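Local coordinates for tailspike protein (Siphovirus 9NA, PDB 3RIQ) that probably binds the lipopolysaccharide of its Salmonella host as the trimeric receptor-binding tailspike of the phage and cleaves the O-antigen as an endorhamnosidase, at residues I385-Y390 against G394-A399; I430-Q433 against A438-L441; M443-G448 against N452-L457; E486-R491 against H496-V501; R528-A531 against T537-T540. One frame throughout, in Å; residues are numbered along the deposited sequence.

Contact 1. Residues I385-Y390 against G394-A399; sequences IMVHAY and GYAVYA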
# COMPACT_ATOMS: atom_id res chain seq x y z
N ILE A 385 -1.16 -12.00 6.33
CA ILE A 385 -2.28 -11.73 7.22
C ILE A 385 -1.71 -11.33 8.58
O ILE A 385 -0.86 -12.04 9.13
CB ILE A 385 -3.15 -13.02 7.36
CG1 ILE A 385 -3.59 -13.55 5.97
CG2 ILE A 385 -4.33 -12.77 8.35
CD1 ILE A 385 -4.47 -12.60 5.12
N MET A 386 -2.17 -10.20 9.13
CA MET A 386 -1.77 -9.81 10.48
C MET A 386 -3.04 -9.58 11.29
O MET A 386 -3.93 -8.84 10.87
CB MET A 386 -0.90 -8.54 10.45
CG MET A 386 0.48 -8.74 9.81
SD MET A 386 1.61 -7.40 10.16
CE MET A 386 0.88 -6.05 9.26
N VAL A 387 -3.15 -10.27 12.43
CA VAL A 387 -4.27 -10.05 13.34
C VAL A 387 -3.75 -9.61 14.71
O VAL A 387 -2.75 -10.13 15.21
CB VAL A 387 -5.05 -11.37 13.50
CG1 VAL A 387 -6.12 -11.26 14.59
CG2 VAL A 387 -5.73 -11.73 12.16
N HIS A 388 -4.42 -8.65 15.33
CA HIS A 388 -4.13 -8.31 16.72
C HIS A 388 -5.44 -8.20 17.46
O HIS A 388 -6.05 -7.15 17.48
CB HIS A 388 -3.34 -6.99 16.83
CG HIS A 388 -2.82 -6.73 18.21
ND1 HIS A 388 -1.85 -5.79 18.46
CD2 HIS A 388 -3.08 -7.34 19.39
CE1 HIS A 388 -1.56 -5.80 19.76
NE2 HIS A 388 -2.29 -6.74 20.34
N ALA A 389 -5.88 -9.32 18.02
CA ALA A 389 -7.14 -9.37 18.75
C ALA A 389 -6.90 -8.82 20.15
O ALA A 389 -5.85 -9.09 20.75
CB ALA A 389 -7.61 -10.81 18.82
N TYR A 390 -7.86 -8.06 20.67
CA TYR A 390 -7.76 -7.54 22.05
C TYR A 390 -8.67 -8.35 22.98
O TYR A 390 -9.01 -7.92 24.11
CB TYR A 390 -8.17 -6.05 22.07
CG TYR A 390 -7.22 -5.05 21.41
CD1 TYR A 390 -6.14 -5.46 20.60
CD2 TYR A 390 -7.46 -3.67 21.51
CE1 TYR A 390 -5.29 -4.53 20.00
CE2 TYR A 390 -6.62 -2.73 20.87
CZ TYR A 390 -5.54 -3.18 20.11
OH TYR A 390 -4.69 -2.26 19.46
N GLY A 394 -12.97 -16.61 20.33
CA GLY A 394 -12.98 -17.05 18.92
C GLY A 394 -11.60 -17.31 18.33
O GLY A 394 -10.64 -17.71 19.04
N TYR A 395 -11.52 -17.12 17.01
CA TYR A 395 -10.30 -17.42 16.24
C TYR A 395 -9.74 -16.13 15.65
O TYR A 395 -10.49 -15.20 15.32
CB TYR A 395 -10.67 -18.30 15.05
CG TYR A 395 -11.01 -19.73 15.46
CD1 TYR A 395 -10.10 -20.76 15.28
CD2 TYR A 395 -12.25 -20.04 16.02
CE1 TYR A 395 -10.42 -22.08 15.68
CE2 TYR A 395 -12.60 -21.33 16.39
CZ TYR A 395 -11.68 -22.35 16.22
OH TYR A 395 -12.03 -23.62 16.61
N ALA A 396 -8.42 -16.09 15.48
CA ALA A 396 -7.80 -15.05 14.66
C ALA A 396 -8.17 -15.22 13.18
O ALA A 396 -8.54 -14.24 12.51
CB ALA A 396 -6.28 -15.08 14.83
N VAL A 397 -8.04 -16.46 12.69
CA VAL A 397 -8.43 -16.81 11.32
C VAL A 397 -9.30 -18.05 11.35
O VAL A 397 -8.82 -19.16 11.70
CB VAL A 397 -7.21 -17.03 10.39
CG1 VAL A 397 -7.68 -17.36 8.96
CG2 VAL A 397 -6.32 -15.76 10.36
N TYR A 398 -10.56 -17.88 10.94
CA TYR A 398 -11.49 -19.00 10.85
C TYR A 398 -11.82 -19.16 9.38
O TYR A 398 -12.65 -18.43 8.82
CB TYR A 398 -12.74 -18.76 11.70
CG TYR A 398 -13.65 -19.97 11.76
CD1 TYR A 398 -13.46 -20.93 12.73
CD2 TYR A 398 -14.70 -20.15 10.84
CE1 TYR A 398 -14.29 -22.06 12.80
CE2 TYR A 398 -15.52 -21.26 10.90
CZ TYR A 398 -15.29 -22.22 11.87
OH TYR A 398 -16.10 -23.34 11.97
N ALA A 399 -11.16 -20.11 8.74
CA ALA A 399 -11.21 -20.24 7.28
C ALA A 399 -11.04 -21.73 6.91
O ALA A 399 -10.09 -22.11 6.23
CB ALA A 399 -10.13 -19.35 6.64
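Val387 and Ala396 meet through methyl groups: CG1 of Val387 lies 3.8 Å from CB of Ala396, and CG2 of the same valine comes to 3.8 Å from the carbonyl O of Ala396. The two branches thus straddle one residue, one resting on its side chain and the other on its backbone. That follows from the valine's first torsion, which sets CG1 opposite the backbone N (chi1 172°) and leaves CG2 beside that N.

The second apolar group is built round CG2 of Val397. It touches CG2 of Ile385 at 4.1 Å, the two side chains crossing at about a right angle, and it has a looser approach to CG2 of Val387 at 4.5 Å. Ile385 and Val387, two apart on strand 385-388, therefore send their side chains to the same side and share one valine of the other segment.

This is the inside of a right-handed beta-helix. Segments 385-390 and 394-399 belong to successive walls joined by a short turn. They meet inside a corner, side chain to side chain, instead of pairing, so no hydrogen bond passes between them. The backbones stay apart, 6.3 Å between CA of Val387 and CA of Ala396 at the closest. Ile374 of strand 374-376 packs on both Ile385 and Val387.

Backbone bonding runs to other strands: Ile385 and Val387 pair with Ser408 on one side, and Met386 with Ile359 and Val361 on the other. His388 turns the other way, out of the core, where its ND1 is hydrogen-bonded to Arg383 of the second subunit.

Contact 2. Residues I430-Q433 against A438-L441; sequences INVQ and AMTL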
# COMPACT_ATOMS: atom_id res chain seq x y z
N ILE A 430 17.57 -18.50 12.65
CA ILE A 430 16.40 -18.15 13.44
C ILE A 430 16.88 -17.61 14.80
O ILE A 430 17.64 -18.30 15.49
CB ILE A 430 15.48 -19.35 13.65
CG1 ILE A 430 14.99 -19.91 12.32
CG2 ILE A 430 14.29 -18.95 14.50
CD1 ILE A 430 14.38 -21.30 12.40
N ASN A 431 16.45 -16.39 15.15
CA ASN A 431 16.88 -15.72 16.37
C ASN A 431 15.65 -15.16 17.07
O ASN A 431 15.14 -14.09 16.70
CB ASN A 431 17.89 -14.62 16.04
CG ASN A 431 18.02 -13.55 17.16
OD1 ASN A 431 17.81 -13.84 18.35
ND2 ASN A 431 18.37 -12.31 16.76
N VAL A 432 15.13 -15.93 18.02
CA VAL A 432 13.90 -15.55 18.71
C VAL A 432 14.21 -15.17 20.15
O VAL A 432 15.22 -15.61 20.74
CB VAL A 432 12.79 -16.68 18.61
CG1 VAL A 432 12.32 -16.87 17.13
CG2 VAL A 432 13.26 -18.01 19.22
N GLN A 433 13.33 -14.34 20.70
CA GLN A 433 13.53 -13.81 22.02
C GLN A 433 12.18 -13.65 22.73
O GLN A 433 11.14 -13.60 22.11
CB GLN A 433 14.27 -12.46 21.91
CG GLN A 433 13.45 -11.36 21.21
CD GLN A 433 14.29 -10.14 20.97
OE1 GLN A 433 15.24 -10.18 20.17
NE2 GLN A 433 13.97 -9.06 21.65
N ALA A 438 11.00 -18.55 30.15
CA ALA A 438 11.09 -19.70 29.28
C ALA A 438 10.40 -19.38 27.97
O ALA A 438 9.46 -18.58 27.95
CB ALA A 438 10.45 -20.93 29.93
N MET A 439 10.86 -19.99 26.89
CA MET A 439 10.18 -19.84 25.60
C MET A 439 10.28 -21.14 24.85
O MET A 439 11.07 -22.02 25.22
CB MET A 439 10.71 -18.64 24.80
CG MET A 439 12.07 -18.85 24.13
SD MET A 439 12.60 -17.32 23.28
CE MET A 439 11.35 -17.17 21.98
N THR A 440 9.45 -21.28 23.80
CA THR A 440 9.25 -22.57 23.17
C THR A 440 9.17 -22.54 21.65
O THR A 440 8.75 -21.54 21.07
CB THR A 440 7.94 -23.25 23.66
OG1 THR A 440 6.85 -22.31 23.58
CG2 THR A 440 8.07 -23.79 25.10
N LEU A 441 9.58 -23.65 21.04
CA LEU A 441 9.15 -24.04 19.69
C LEU A 441 8.18 -25.20 19.85
O LEU A 441 8.56 -26.26 20.41
CB LEU A 441 10.34 -24.53 18.84
CG LEU A 441 9.96 -25.40 17.60
CD1 LEU A 441 9.25 -24.59 16.55
CD2 LEU A 441 11.19 -26.06 17.01
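Val432 and Met439 carry this contact, which lies beyond the parallel beta-helix where the chains of the trimer come together. Segments 430-433 and 438-441 do not pair with each other: strand 430-433 pairs in parallel with strands of both other subunits, whereas 438-441 bonds antiparallel to 455-461 of its own chain and, at Leu441, pairs in parallel with the third subunit. Val432 and Met439 bridge the gap between them.

The tight part is the end of the methionine. Its methyl CE is pressed against CG2 of Val432 at 3.5 Å, closer than usual for two carbons, and sits 3.6 Å from the carbonyl O of Gln433. SD of Met439 lies 3.7 Å from C of Gln433. Met439 reaches this far because its chain is extended at chi2 and then bends at chi3 (-66°), turning CE toward the valine.

Away from that methyl the contact is loose. CA of Gln433 and CA of Met439, the nearest pair, are still 7.8 Å apart. Thr440, partly exposed, packs instead on Val456 and Thr458 of the neighbouring strand 455-461. The amide of Gln433 lies outside the contact, its NE2 hydrogen-bonding to O of Ile417 of the second subunit.

Contact 3. Residues M443-G448 against N452-L457; sequences MRPAMG and NPSLVL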
# COMPACT_ATOMS: atom_id res chain seq x y z
N MET A 443 5.30 -27.73 17.74
CA MET A 443 4.85 -28.19 16.42
C MET A 443 3.61 -29.04 16.59
O MET A 443 3.61 -29.99 17.39
CB MET A 443 5.95 -28.96 15.67
CG MET A 443 7.26 -28.16 15.62
SD MET A 443 8.78 -29.01 15.10
CE MET A 443 8.16 -29.99 13.85
N ARG A 444 2.55 -28.64 15.88
CA ARG A 444 1.22 -29.30 15.99
C ARG A 444 0.76 -29.81 14.61
O ARG A 444 -0.11 -29.21 13.96
CB ARG A 444 0.17 -28.37 16.65
CG ARG A 444 -1.18 -29.05 17.02
CD ARG A 444 -2.11 -28.12 17.83
NE ARG A 444 -2.49 -26.96 17.01
CZ ARG A 444 -3.49 -26.96 16.12
NH1 ARG A 444 -4.27 -28.04 15.98
NH2 ARG A 444 -3.69 -25.87 15.37
N PRO A 445 1.37 -30.93 14.14
CA PRO A 445 0.82 -31.64 12.97
C PRO A 445 -0.54 -32.28 13.29
O PRO A 445 -1.01 -32.22 14.43
CB PRO A 445 1.85 -32.70 12.68
CG PRO A 445 2.50 -33.00 14.01
CD PRO A 445 2.52 -31.65 14.75
N ALA A 446 -1.19 -32.84 12.27
CA ALA A 446 -2.57 -33.32 12.41
C ALA A 446 -3.44 -32.21 13.03
O ALA A 446 -4.18 -32.44 13.99
CB ALA A 446 -2.63 -34.61 13.27
N MET A 447 -3.34 -31.00 12.46
CA MET A 447 -3.91 -29.82 13.11
C MET A 447 -5.44 -29.86 13.13
O MET A 447 -6.05 -29.19 13.96
CB MET A 447 -3.40 -28.52 12.44
CG MET A 447 -3.96 -28.31 11.02
SD MET A 447 -3.11 -27.01 10.15
CE MET A 447 -3.96 -27.06 8.54
N GLY A 448 -6.04 -30.61 12.21
CA GLY A 448 -7.50 -30.76 12.20
C GLY A 448 -8.03 -31.57 13.38
O GLY A 448 -9.20 -31.44 13.76
N ASN A 452 -3.15 -30.46 21.36
CA ASN A 452 -1.80 -30.30 21.90
C ASN A 452 -0.72 -30.57 20.87
O ASN A 452 -0.93 -31.35 19.93
CB ASN A 452 -1.60 -31.25 23.10
CG ASN A 452 -2.63 -31.03 24.19
OD1 ASN A 452 -3.44 -31.93 24.49
ND2 ASN A 452 -2.63 -29.83 24.77
N PRO A 453 0.45 -29.93 21.02
CA PRO A 453 1.54 -30.11 20.06
C PRO A 453 2.18 -31.50 20.16
O PRO A 453 2.22 -32.08 21.23
CB PRO A 453 2.54 -28.99 20.43
CG PRO A 453 2.27 -28.69 21.89
CD PRO A 453 0.76 -28.87 22.01
N SER A 454 2.68 -32.01 19.03
CA SER A 454 3.38 -33.30 19.03
C SER A 454 4.84 -33.15 19.47
O SER A 454 5.49 -34.13 19.85
CB SER A 454 3.31 -33.93 17.63
OG SER A 454 1.99 -34.45 17.36
N LEU A 455 5.37 -31.93 19.45
CA LEU A 455 6.76 -31.67 19.83
C LEU A 455 6.83 -30.33 20.54
O LEU A 455 6.25 -29.36 20.04
CB LEU A 455 7.65 -31.65 18.58
CG LEU A 455 9.17 -31.41 18.71
CD1 LEU A 455 9.88 -32.00 17.48
CD2 LEU A 455 9.53 -29.91 18.89
N VAL A 456 7.52 -30.27 21.68
CA VAL A 456 7.84 -28.99 22.31
C VAL A 456 9.32 -28.96 22.67
O VAL A 456 9.83 -29.87 23.36
CB VAL A 456 7.02 -28.75 23.60
CG1 VAL A 456 7.41 -27.42 24.20
CG2 VAL A 456 5.51 -28.82 23.32
N LEU A 457 10.03 -27.96 22.15
CA LEU A 457 11.43 -27.68 22.48
C LEU A 457 11.46 -26.41 23.35
O LEU A 457 10.97 -25.37 22.91
CB LEU A 457 12.23 -27.45 21.19
CG LEU A 457 13.72 -27.06 21.29
CD1 LEU A 457 14.57 -28.25 21.82
CD2 LEU A 457 14.25 -26.54 19.95
O HOH W 1 0.08 -32.34 17.24
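Met443 faces both Ser454 and Leu455 where strand 438-444 runs antiparallel to the start of 455-461: its carbonyl O takes a hydrogen bond from N of Ser454 at 2.8 Å and a weak one from N of Leu455 at 3.3 Å, while its own N donates to O of Leu455 at 3.0 Å.

Met443 and Leu455 lie side by side on one face of the sheet, with SD of the methionine 4.0 Å from CD2 of the leucine and about as far from CD1, so the sulfur sits against both leucine methyls. Farther along, the Pro445 ring lies against the serine, CG 3.7 Å from OG of Ser454. That hydroxyl donates to a water at 2.8 Å, and the water donates in turn to the carbonyl O atoms of Pro445 and Asn452, tying the two arms together where direct backbone pairing has stopped. Arg444 runs its CG and CD past O of Asn452; the bend at chi3 (63°) then carries the guanidinium back to its own segment, where NH1 meets a lone pair of Met447 O at 2.9 Å.

Met443 and Arg444 also pair with a parallel strand of the third subunit. The doubled residues opposite Met443 make a classic beta bulge, set at the loop end of the hairpin formed by strands 438-444 and 455-461.

Contact 4. Residues E486-R491 against H496-V501; sequences ELQLNR and HMSIPV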
# COMPACT_ATOMS: atom_id res chain seq x y z
N GLU A 486 10.94 -36.94 27.88
CA GLU A 486 11.57 -35.65 27.87
C GLU A 486 13.05 -35.75 28.08
O GLU A 486 13.51 -36.26 29.12
CB GLU A 486 10.96 -34.71 28.92
CG GLU A 486 11.58 -33.32 28.94
CD GLU A 486 10.66 -32.28 29.54
OE1 GLU A 486 9.46 -32.30 29.21
OE2 GLU A 486 11.14 -31.43 30.34
N LEU A 487 13.82 -35.31 27.09
CA LEU A 487 15.23 -35.12 27.33
C LEU A 487 15.46 -33.75 27.90
O LEU A 487 14.74 -32.80 27.53
CB LEU A 487 16.06 -35.36 26.07
CG LEU A 487 16.35 -34.31 25.04
CD1 LEU A 487 17.27 -33.20 25.51
CD2 LEU A 487 16.94 -34.96 23.79
N GLN A 488 16.46 -33.63 28.77
CA GLN A 488 16.87 -32.32 29.23
C GLN A 488 18.38 -32.18 29.17
O GLN A 488 19.10 -33.19 29.22
CB GLN A 488 16.40 -32.06 30.67
CG GLN A 488 14.90 -32.35 30.90
CD GLN A 488 14.42 -31.91 32.28
OE1 GLN A 488 15.20 -31.86 33.24
NE2 GLN A 488 13.14 -31.55 32.37
N LEU A 489 18.85 -30.94 29.05
CA LEU A 489 20.29 -30.64 29.15
C LEU A 489 20.52 -29.59 30.22
O LEU A 489 19.81 -28.57 30.27
CB LEU A 489 20.87 -30.13 27.82
CG LEU A 489 20.84 -31.03 26.58
CD1 LEU A 489 21.75 -32.24 26.70
CD2 LEU A 489 19.45 -31.45 26.27
N ASN A 490 21.52 -29.84 31.08
CA ASN A 490 21.97 -28.90 32.11
C ASN A 490 20.98 -28.66 33.27
O ASN A 490 20.96 -27.57 33.85
CB ASN A 490 22.44 -27.56 31.48
CG ASN A 490 23.31 -26.74 32.43
OD1 ASN A 490 24.16 -27.32 33.14
ND2 ASN A 490 23.09 -25.41 32.47
N ARG A 491 20.18 -29.67 33.64
CA ARG A 491 19.31 -29.47 34.80
C ARG A 491 20.17 -29.19 36.04
O ARG A 491 21.12 -29.92 36.33
CB ARG A 491 18.38 -30.67 35.06
CG ARG A 491 17.52 -30.46 36.33
CD ARG A 491 16.45 -31.52 36.45
NE ARG A 491 15.80 -31.48 37.76
CZ ARG A 491 14.78 -30.71 38.13
NH1 ARG A 491 14.20 -29.83 37.29
NH2 ARG A 491 14.34 -30.81 39.38
N HIS A 496 24.75 -32.03 32.17
CA HIS A 496 24.57 -33.42 31.73
C HIS A 496 23.29 -33.53 30.91
O HIS A 496 22.39 -32.67 30.98
CB HIS A 496 24.41 -34.33 32.95
CG HIS A 496 23.18 -34.04 33.74
ND1 HIS A 496 22.95 -32.80 34.31
CD2 HIS A 496 22.09 -34.79 34.04
CE1 HIS A 496 21.78 -32.81 34.94
NE2 HIS A 496 21.25 -34.01 34.80
N MET A 497 23.17 -34.61 30.15
CA MET A 497 21.88 -34.98 29.56
C MET A 497 21.06 -35.85 30.53
O MET A 497 21.58 -36.87 31.04
CB MET A 497 22.09 -35.72 28.24
CG MET A 497 20.83 -36.11 27.49
SD MET A 497 21.24 -37.08 26.00
CE MET A 497 21.64 -35.83 24.86
N SER A 498 19.81 -35.46 30.79
CA SER A 498 18.85 -36.37 31.41
C SER A 498 18.16 -37.17 30.31
O SER A 498 17.58 -36.58 29.37
CB SER A 498 17.80 -35.60 32.21
OG SER A 498 18.44 -34.72 33.12
N ILE A 499 18.24 -38.49 30.42
CA ILE A 499 17.81 -39.39 29.36
C ILE A 499 16.53 -40.13 29.81
O ILE A 499 16.55 -40.84 30.82
CB ILE A 499 18.94 -40.43 29.05
CG1 ILE A 499 20.27 -39.73 28.68
CG2 ILE A 499 18.46 -41.48 28.03
CD1 ILE A 499 21.46 -40.67 28.51
N PRO A 500 15.43 -40.00 29.04
CA PRO A 500 14.21 -40.75 29.40
C PRO A 500 14.38 -42.22 29.03
O PRO A 500 14.97 -42.54 27.98
CB PRO A 500 13.11 -40.07 28.57
CG PRO A 500 13.88 -39.50 27.38
CD PRO A 500 15.22 -39.10 27.89
N VAL A 501 13.95 -43.10 29.93
CA VAL A 501 14.07 -44.54 29.69
C VAL A 501 12.72 -45.21 29.85
O VAL A 501 11.83 -44.70 30.55
CB VAL A 501 15.17 -45.20 30.56
CG1 VAL A 501 16.40 -44.32 30.65
CG2 VAL A 501 14.66 -45.51 31.90
O HOH W 2 15.86 -34.36 34.33
O HOH W 3 19.82 -32.31 32.29
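The carbonyl O of His496 is gripped twice, by N of Asn490 at 3.0 Å and by a water that donates to it at 2.9 Å. CA of Leu489 adds a CH...O contact to the same oxygen. The water also accepts from N of Arg491 and bonds OG of Ser498, joining both backbones to the serine hydroxyl at the turn end of the hairpin. It stands above one face of the His496 ring, near the rim.

Gln488 and Ser498 form the hydrogen-bonded pair of this antiparallel hairpin, N of Ser498 to O of Gln488 at 2.8 Å and N of Gln488 to O of Ser498 at 3.2 Å. A second water links their side chains, donating to OE1 of Gln488 and bonding OG of Ser498. The other end of the amide is held too: NE2 gives a nearly straight bond, 2.9 Å and 165°, to OE2 of Glu486, and also binds Glu512 of the second subunit, which fixes the amide's rotation.

On the opposite face Leu489, in one of its two conformers, lies beside Met497, CD1 3.8 Å from CB. With CG between its backbone N and carbonyl carbon (chi1 64°), His496 swings its ring toward 486-491, CE1 edge-on to O of Arg491 at 3.3 Å; its NE2 bonds Ala510 of the second subunit. At the far end CD of Pro500 rests 3.5 Å from O of Glu486.

Strand 482-489 pairs on its other side with strand 470-479, while strand 497-500, outermost within its chain, pairs through Ile499 and Pro500 with an antiparallel strand of the second subunit.

Contact 5. Residues R528-A531 against T537-T540; sequences RILA and TFVT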
# COMPACT_ATOMS: atom_id res chain seq x y z
N ARG A 528 18.41 -51.92 32.19
CA ARG A 528 18.91 -52.72 31.09
C ARG A 528 18.97 -51.89 29.83
O ARG A 528 18.31 -50.83 29.71
CB ARG A 528 17.97 -53.91 30.86
CG ARG A 528 18.02 -54.94 31.98
CD ARG A 528 17.11 -56.10 31.72
NE ARG A 528 17.10 -56.94 32.91
CZ ARG A 528 16.09 -57.72 33.29
NH1 ARG A 528 14.97 -57.77 32.57
NH2 ARG A 528 16.19 -58.42 34.41
N ILE A 529 19.75 -52.40 28.87
CA ILE A 529 19.89 -51.77 27.57
C ILE A 529 19.44 -52.77 26.53
O ILE A 529 20.00 -53.86 26.48
CB ILE A 529 21.36 -51.38 27.28
CG1 ILE A 529 21.89 -50.40 28.35
CG2 ILE A 529 21.52 -50.84 25.83
CD1 ILE A 529 23.41 -50.17 28.27
N LEU A 530 18.45 -52.41 25.71
CA LEU A 530 18.18 -53.17 24.49
C LEU A 530 19.07 -52.60 23.39
O LEU A 530 19.05 -51.39 23.13
CB LEU A 530 16.70 -53.05 24.10
CG LEU A 530 16.30 -53.81 22.84
CD1 LEU A 530 16.42 -55.35 23.01
CD2 LEU A 530 14.88 -53.45 22.46
N ALA A 531 19.85 -53.46 22.73
CA ALA A 531 20.76 -52.99 21.67
C ALA A 531 20.37 -53.61 20.35
O ALA A 531 20.34 -54.84 20.25
CB ALA A 531 22.16 -53.38 21.99
N THR A 537 20.10 -57.46 14.31
CA THR A 537 19.78 -58.39 15.40
C THR A 537 19.92 -57.70 16.76
O THR A 537 20.48 -56.61 16.85
CB THR A 537 20.66 -59.66 15.37
OG1 THR A 537 22.03 -59.30 15.56
CG2 THR A 537 20.49 -60.38 14.03
N PHE A 538 19.43 -58.35 17.80
CA PHE A 538 19.30 -57.74 19.12
C PHE A 538 20.01 -58.51 20.23
O PHE A 538 20.06 -59.76 20.21
CB PHE A 538 17.82 -57.66 19.49
CG PHE A 538 17.01 -56.71 18.65
CD1 PHE A 538 16.42 -57.14 17.46
CD2 PHE A 538 16.78 -55.38 19.07
CE1 PHE A 538 15.67 -56.28 16.66
CE2 PHE A 538 16.00 -54.50 18.28
CZ PHE A 538 15.46 -54.95 17.07
N VAL A 539 20.52 -57.75 21.21
CA VAL A 539 21.01 -58.30 22.47
C VAL A 539 20.60 -57.36 23.59
O VAL A 539 20.35 -56.15 23.38
CB VAL A 539 22.56 -58.51 22.50
CG1 VAL A 539 22.97 -59.76 21.67
CG2 VAL A 539 23.33 -57.25 22.03
N THR A 540 20.48 -57.91 24.79
CA THR A 540 20.13 -57.11 25.95
C THR A 540 21.26 -57.17 26.96
O THR A 540 21.72 -58.28 27.34
CB THR A 540 18.82 -57.62 26.57
OG1 THR A 540 17.76 -57.46 25.62
CG2 THR A 540 18.48 -56.84 27.86
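Ala531 and Val539 exchange two backbone hydrogen bonds, N of Ala531 to O of Val539 at 2.8 Å and N of Val539 to O of Ala531 at 3.1 Å. Both are close to straight, and the first acceptor is met almost head-on. The pairing belongs to an antiparallel hairpin whose strands, 528-531 and 538-540, run at 172° to one another with axes 4.8 Å apart.

Weaker CH...O contacts fill in between. CA of Thr540 makes a bent one with O of Ile529, and CA of Phe538 another with O of Ala531, both at 3.3 Å. The carbonyl of Ala531 thus serves a strong donor and a weak one from neighbouring residues.

Side chains meet on both faces. On one, Leu530 stands opposite Thr540, and its CD1 makes a van der Waals contact with the hydroxyl OG1 of Thr540 at 3.6 Å and touches CD2 of the Phe538 ring at 4.0 Å. CG of the leucine lies opposite the backbone N (chi1 -180°), which carries the branched end toward the partner strand. Phe538 packs further on Glu508, and Leu530 on Leu506 and Leu511. The other face has CB of Ala531 against CG2 of Val539 at 4.0 Å, and Ala531 also packs on Ile517 of strand 516-521. Arg528 lends only its aliphatic part, CD coming near CG2 of Thr540.

No side-chain hydrogen bond or ion pair crosses between these strands. Backbone bonding with hydrophobic contact added holds them, so the hold probably depends little on charge; Thr540 is exposed, on the strand that is outermost within this chain.

Contact 1 is buried in the beta-helix, where consecutive walls meet mainly through aliphatic groups. Contact 2 is also buried and apolar, but it lies where three chains intertwine: strand 430-433 pairs across subunits, and strand 438-444 also belongs to the sheet of contact 3. Contacts 3 and 4 are hairpins of one five-stranded antiparallel sheet, one at each edge within the chain, and both combine backbone bonding with bound water; contact 4 is the more buried. Contacts 2 and 3 touch directly, Leu441 O lying 2.8 Å from Leu457 N in a probable hydrogen bond. Contact 5, about 51 Å from contact 1 between centres, is a partly exposed hairpin in a separate three-stranded sheet.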